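Local coordinates for uncharacterized protein MT2708 (Mycobacterium tuberculosis, PDB 2FGG), which is of unknown function but belongs to the Rv2632c-like family and folds as a three-stranded antiparallel sheet followed by one long helix, at residues A[57-60]-A[61-65]; A[75-78]-A[79-83]. One frame throughout, in Å; residues are numbered along the deposited sequence.

Contact 1 of 2, residues A[57-60]-A[61-65]; sequences DELA and IARAL
The carbonyl oxygen Asp57 O receives the backbone N of Ile61 at 2.9 Å, one of four successive i to i+4 bonds that run from Asp57 through Ala64. They belong to the first turns of helix 54-83, the single long helix that follows the three-stranded antiparallel sheet of this member of the Rv2632c-like family. The same oxygen has Ile61 leaning on it: CG1 lies beside its own backbone N (chi1 -63°), which brings that methylene to 3.1 Å from Asp57 O. Ala60 and Ile61 turn their side chains to the sheet, Ala60 against Thr24 and Ala26 of strand 24-32 and Ile61 against Ile17 of strand 14-19.

On another side of the helix, Leu59 and Arg63 make the main side-chain contact. Leu59 swings CG anti to its backbone N (chi1 -179°) and lifts the isobutyl group along the helix to meet the extended arm of Arg63. The aliphatic part of that arm starts low over the backbone, with Arg63 CG 3.1 Å from Leu59 O. Farther out, the guanidinium lays one flat face on the leucine while its NH1 is hydrogen-bonded to Leu42 O of strand 35-43, so the group is held at one nitrogen by a strand carbonyl and covered on one face by an apolar branch. Leu59 CD1 sits over the centre of the guanidinium, 3.6 Å above its plane.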
ATOM      1  N   ASP A  57      -5.442  13.309  -2.207  1.00 53.62           N
ATOM      2  CA  ASP A  57      -4.733  12.584  -1.152  1.00 53.69           C
ATOM      3  C   ASP A  57      -5.359  11.236  -0.871  1.00 53.63           C
ATOM      4  O   ASP A  57      -4.670  10.217  -0.884  1.00 54.33           O
ATOM      5  CB  ASP A  57      -4.716  13.384   0.153  1.00 53.92           C
ATOM      6  CG  ASP A  57      -3.884  14.639   0.067  1.00 54.33           C
ATOM      7  OD1 ASP A  57      -3.262  14.899  -0.988  1.00 55.17           O
ATOM      8  OD2 ASP A  57      -3.876  15.386   1.066  1.00 55.39           O
ATOM      9  N   GLU A  58      -6.660  11.224  -0.607  1.00 53.28           N
ATOM     10  CA  GLU A  58      -7.356   9.974  -0.292  1.00 52.92           C
ATOM     11  C   GLU A  58      -7.409   8.982  -1.463  1.00 52.81           C
ATOM     12  O   GLU A  58      -7.404   7.771  -1.250  1.00 53.43           O
ATOM     13  CB  GLU A  58      -8.756  10.247   0.277  1.00 52.82           C
ATOM     14  CG  GLU A  58      -9.743  10.864  -0.697  1.00 51.69           C
ATOM     15  CD  GLU A  58     -10.935  11.498  -0.021  1.00 50.82           C
ATOM     16  OE1 GLU A  58     -10.952  11.605   1.219  1.00 52.56           O
ATOM     17  OE2 GLU A  58     -11.861  11.913  -0.732  1.00 49.91           O
ATOM     18  N   LEU A  59      -7.459   9.486  -2.693  1.00 52.29           N
ATOM     19  CA  LEU A  59      -7.390   8.621  -3.868  1.00 51.77           C
ATOM     20  C   LEU A  59      -6.000   8.013  -4.034  1.00 52.12           C
ATOM     21  O   LEU A  59      -5.868   6.848  -4.405  1.00 52.34           O
ATOM     22  CB  LEU A  59      -7.793   9.380  -5.135  1.00 51.54           C
ATOM     23  CG  LEU A  59      -7.806   8.635  -6.476  1.00 50.91           C
ATOM     24  CD1 LEU A  59      -8.516   7.297  -6.381  1.00 49.81           C
ATOM     25  CD2 LEU A  59      -8.439   9.497  -7.560  1.00 50.87           C
ATOM     26  N   ALA A  60      -4.968   8.806  -3.774  1.00 52.44           N
ATOM     27  CA  ALA A  60      -3.605   8.314  -3.826  1.00 52.81           C
ATOM     28  C   ALA A  60      -3.389   7.259  -2.755  1.00 53.25           C
ATOM     29  O   ALA A  60      -2.801   6.224  -3.028  1.00 54.17           O
ATOM     30  CB  ALA A  60      -2.624   9.438  -3.659  1.00 52.53           C
ATOM     31  N   ILE A  61      -3.862   7.520  -1.542  1.00 53.59           N
ATOM     32  CA  ILE A  61      -3.717   6.565  -0.450  1.00 54.13           C
ATOM     33  C   ILE A  61      -4.442   5.267  -0.788  1.00 54.50           C
ATOM     34  O   ILE A  61      -3.902   4.185  -0.598  1.00 55.44           O
ATOM     35  CB  ILE A  61      -4.248   7.122   0.887  1.00 54.26           C
ATOM     36  CG1 ILE A  61      -3.443   8.345   1.325  1.00 54.67           C
ATOM     37  CG2 ILE A  61      -4.159   6.073   1.972  1.00 54.84           C
ATOM     38  CD1 ILE A  61      -4.057   9.074   2.504  1.00 56.00           C
ATOM     39  N   ALA A  62      -5.661   5.377  -1.303  1.00 54.50           N
ATOM     40  CA  ALA A  62      -6.429   4.209  -1.698  1.00 54.42           C
ATOM     41  C   ALA A  62      -5.660   3.353  -2.709  1.00 54.53           C
ATOM     42  O   ALA A  62      -5.596   2.141  -2.576  1.00 55.26           O
ATOM     43  CB  ALA A  62      -7.790   4.628  -2.243  1.00 53.89           C
ATOM     44  N   ARG A  63      -5.071   3.984  -3.714  1.00 54.58           N
ATOM     45  CA  ARG A  63      -4.296   3.258  -4.728  1.00 54.37           C
ATOM     46  C   ARG A  63      -2.999   2.669  -4.159  1.00 55.17           C
ATOM     47  O   ARG A  63      -2.595   1.570  -4.538  1.00 55.68           O
ATOM     48  CB  ARG A  63      -4.018   4.153  -5.925  1.00 53.47           C
ATOM     49  CG  ARG A  63      -5.285   4.648  -6.567  1.00 51.83           C
ATOM     50  CD  ARG A  63      -5.039   5.558  -7.729  1.00 49.30           C
ATOM     51  NE  ARG A  63      -6.198   5.532  -8.612  1.00 48.81           N
ATOM     52  CZ  ARG A  63      -6.576   6.530  -9.396  1.00 47.97           C
ATOM     53  NH1 ARG A  63      -5.888   7.657  -9.413  1.00 47.31           N
ATOM     54  NH2 ARG A  63      -7.655   6.400 -10.154  1.00 48.21           N
ATOM     55  N   ALA A  64      -2.369   3.392  -3.239  1.00 55.56           N
ATOM     56  CA  ALA A  64      -1.199   2.890  -2.544  1.00 56.27           C
ATOM     57  C   ALA A  64      -1.522   1.641  -1.730  1.00 56.63           C
ATOM     58  O   ALA A  64      -0.771   0.686  -1.751  1.00 57.48           O
ATOM     59  CB  ALA A  64      -0.601   3.961  -1.670  1.00 55.85           C
ATOM     60  N   LEU A  65      -2.637   1.644  -1.012  1.00 57.51           N
ATOM     61  CA  LEU A  65      -3.005   0.509  -0.161  1.00 57.81           C
ATOM     62  C   LEU A  65      -3.424  -0.722  -0.968  1.00 58.33           C
ATOM     63  O   LEU A  65      -3.145  -1.843  -0.561  1.00 58.49           O
ATOM     64  CB  LEU A  65      -4.106   0.909   0.828  1.00 57.79           C
ATOM     65  CG  LEU A  65      -3.767   1.969   1.882  1.00 56.94           C
ATOM     66  CD1 LEU A  65      -4.991   2.262   2.721  1.00 53.76           C
ATOM     67  CD2 LEU A  65      -2.582   1.581   2.772  1.00 56.02           C
TER

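Contact 2 of 2, residues A[75-78]-A[79-83]; sequences LTSS and DIEAS
Thr76 and Ile80 lie side by side and point the same way, with Thr76 CG2 3.8 Å from Ile80 CD1. The close packing is lower down, against the backbone: Ile80 N bonds to Thr76 O at 2.8 Å, nearly straight at 167°, and Ile80 CG1 comes to 3.2 Å from that oxygen. The threonine hydroxyl is turned back along the chain to Leu72 O, which leaves the methyl to face the isoleucine.

All of this belongs to the last turns of helix 54-83, which runs on past the sheet, where most of the side chains are exposed. Leu75 and Asp79 cross at an angle, with Leu75 CD1 3.7 Å from Asp79 OD2, an apolar touch on a carboxylate.

The loose side is at the polar ends of Ser77 and Glu81: although Glu81 CG packs 3.1 Å from Ser77 O, hydroxyl and carboxylate meet through a water. Glu81 reaches back toward Ser77 as far as CG, its carboxylate turning out of that direction at chi2 (-46°); the water donates to Glu81 OE2 at 2.9 Å and bonds Ser77 OG at 3.2 Å. At the C-terminal edge, Ser83 OG donates to Ile80 O at 3.1 Å.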
ATOM      1  N   LEU A  75       2.278 -12.493  -2.055  1.00 53.38           N
ATOM      2  CA  LEU A  75       3.165 -13.124  -1.083  1.00 52.79           C
ATOM      3  C   LEU A  75       2.486 -14.321  -0.428  1.00 52.50           C
ATOM      4  O   LEU A  75       3.118 -15.352  -0.188  1.00 52.62           O
ATOM      5  CB  LEU A  75       3.615 -12.114  -0.033  1.00 52.68           C
ATOM      6  CG  LEU A  75       4.618 -12.589   1.024  1.00 53.05           C
ATOM      7  CD1 LEU A  75       5.815 -13.309   0.401  1.00 52.39           C
ATOM      8  CD2 LEU A  75       5.077 -11.417   1.853  1.00 53.01           C
ATOM      9  N   THR A  76       1.193 -14.171  -0.155  1.00 52.24           N
ATOM     10  CA  THR A  76       0.378 -15.245   0.399  1.00 51.87           C
ATOM     11  C   THR A  76       0.389 -16.449  -0.521  1.00 51.32           C
ATOM     12  O   THR A  76       0.661 -17.549  -0.072  1.00 51.39           O
ATOM     13  CB  THR A  76      -1.068 -14.786   0.652  1.00 51.87           C
ATOM     14  OG1 THR A  76      -1.048 -13.598   1.445  1.00 52.46           O
ATOM     15  CG2 THR A  76      -1.850 -15.851   1.395  1.00 52.13           C
ATOM     16  N   SER A  77       0.126 -16.229  -1.806  1.00 50.95           N
ATOM     17  CA  SER A  77       0.097 -17.312  -2.787  1.00 50.81           C
ATOM     18  C   SER A  77       1.450 -18.009  -2.901  1.00 50.65           C
ATOM     19  O   SER A  77       1.543 -19.231  -2.884  1.00 50.57           O
ATOM     20  CB  SER A  77      -0.322 -16.794  -4.160  1.00 50.50           C
ATOM     21  OG  SER A  77      -0.189 -17.826  -5.119  1.00 50.58           O
ATOM     22  N   SER A  78       2.493 -17.205  -3.025  1.00 50.85           N
ATOM     23  CA  SER A  78       3.851 -17.698  -3.093  1.00 50.99           C
ATOM     24  C   SER A  78       4.200 -18.567  -1.884  1.00 50.74           C
ATOM     25  O   SER A  78       4.742 -19.672  -2.037  1.00 50.63           O
ATOM     26  CB  SER A  78       4.792 -16.512  -3.158  1.00 51.08           C
ATOM     27  OG  SER A  78       6.123 -16.965  -3.172  1.00 53.89           O
ATOM     28  N   ASP A  79       3.876 -18.068  -0.690  1.00 50.39           N
ATOM     29  CA  ASP A  79       4.098 -18.819   0.543  1.00 50.21           C
ATOM     30  C   ASP A  79       3.240 -20.077   0.594  1.00 49.88           C
ATOM     31  O   ASP A  79       3.745 -21.149   0.927  1.00 49.66           O
ATOM     32  CB  ASP A  79       3.862 -17.950   1.785  1.00 50.41           C
ATOM     33  CG  ASP A  79       4.961 -16.901   2.004  1.00 51.37           C
ATOM     34  OD1 ASP A  79       6.065 -17.018   1.424  1.00 51.09           O
ATOM     35  OD2 ASP A  79       4.715 -15.947   2.779  1.00 53.38           O
ATOM     36  N   ILE A  80       1.956 -19.953   0.254  1.00 49.82           N
ATOM     37  CA  ILE A  80       1.072 -21.127   0.188  1.00 49.90           C
ATOM     38  C   ILE A  80       1.665 -22.181  -0.726  1.00 50.27           C
ATOM     39  O   ILE A  80       1.720 -23.352  -0.363  1.00 50.48           O
ATOM     40  CB  ILE A  80      -0.375 -20.793  -0.266  1.00 49.76           C
ATOM     41  CG1 ILE A  80      -1.112 -20.015   0.825  1.00 49.52           C
ATOM     42  CG2 ILE A  80      -1.147 -22.075  -0.605  1.00 49.12           C
ATOM     43  CD1 ILE A  80      -2.464 -19.437   0.405  1.00 49.64           C
ATOM     44  N   GLU A  81       2.124 -21.764  -1.902  1.00 50.87           N
ATOM     45  CA  GLU A  81       2.710 -22.703  -2.854  1.00 51.82           C
ATOM     46  C   GLU A  81       4.014 -23.303  -2.356  1.00 53.26           C
ATOM     47  O   GLU A  81       4.282 -24.476  -2.592  1.00 53.32           O
ATOM     48  CB  GLU A  81       2.878 -22.058  -4.228  1.00 51.25           C
ATOM     49  CG  GLU A  81       1.562 -21.617  -4.844  1.00 49.07           C
ATOM     50  CD  GLU A  81       0.472 -22.682  -4.746  1.00 46.34           C
ATOM     51  OE1 GLU A  81       0.724 -23.847  -5.128  1.00 44.80           O
ATOM     52  OE2 GLU A  81      -0.642 -22.346  -4.291  1.00 44.90           O
ATOM     53  N   ALA A  82       4.807 -22.505  -1.649  1.00 55.40           N
ATOM     54  CA  ALA A  82       6.040 -22.986  -1.029  1.00 57.64           C
ATOM     55  C   ALA A  82       5.794 -24.011   0.083  1.00 59.57           C
ATOM     56  O   ALA A  82       6.503 -25.011   0.162  1.00 59.80           O
ATOM     57  CB  ALA A  82       6.863 -21.824  -0.506  1.00 57.20           C
ATOM     58  N   SER A  83       4.795 -23.764   0.934  1.00 62.27           N
ATOM     59  CA  SER A  83       4.483 -24.658   2.062  1.00 64.91           C
ATOM     60  C   SER A  83       4.040 -26.053   1.592  1.00 66.94           C
ATOM     61  O   SER A  83       4.452 -27.064   2.162  1.00 67.33           O
ATOM     62  CB  SER A  83       3.445 -24.027   3.005  1.00 64.66           C
ATOM     63  OG  SER A  83       2.122 -24.233   2.542  1.00 64.60           O
TER
HETATM   64  O   HOH W   1      -2.320 -20.005  -4.134  1.00 32.84           O

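Both contacts sit on helix 54-83, contact 1 near its start and contact 2 at its C-terminal end, with centres about 27 Å apart and nearest atoms about 12 Å apart. The same i to i+4 backbone bonding runs through each, but the surroundings differ. Contact 1 is partly buried: one side of the helix rests on the sheet, and even its arginine is tied to a strand carbonyl. Contact 2 is a surface contact; its centre lies about 20 Å from the centre of the chain, against about 8 Å for that of contact 1, and there serine hydroxyls and a water shared with a glutamate carboxylate replace the alanine and isoleucine that face the sheet.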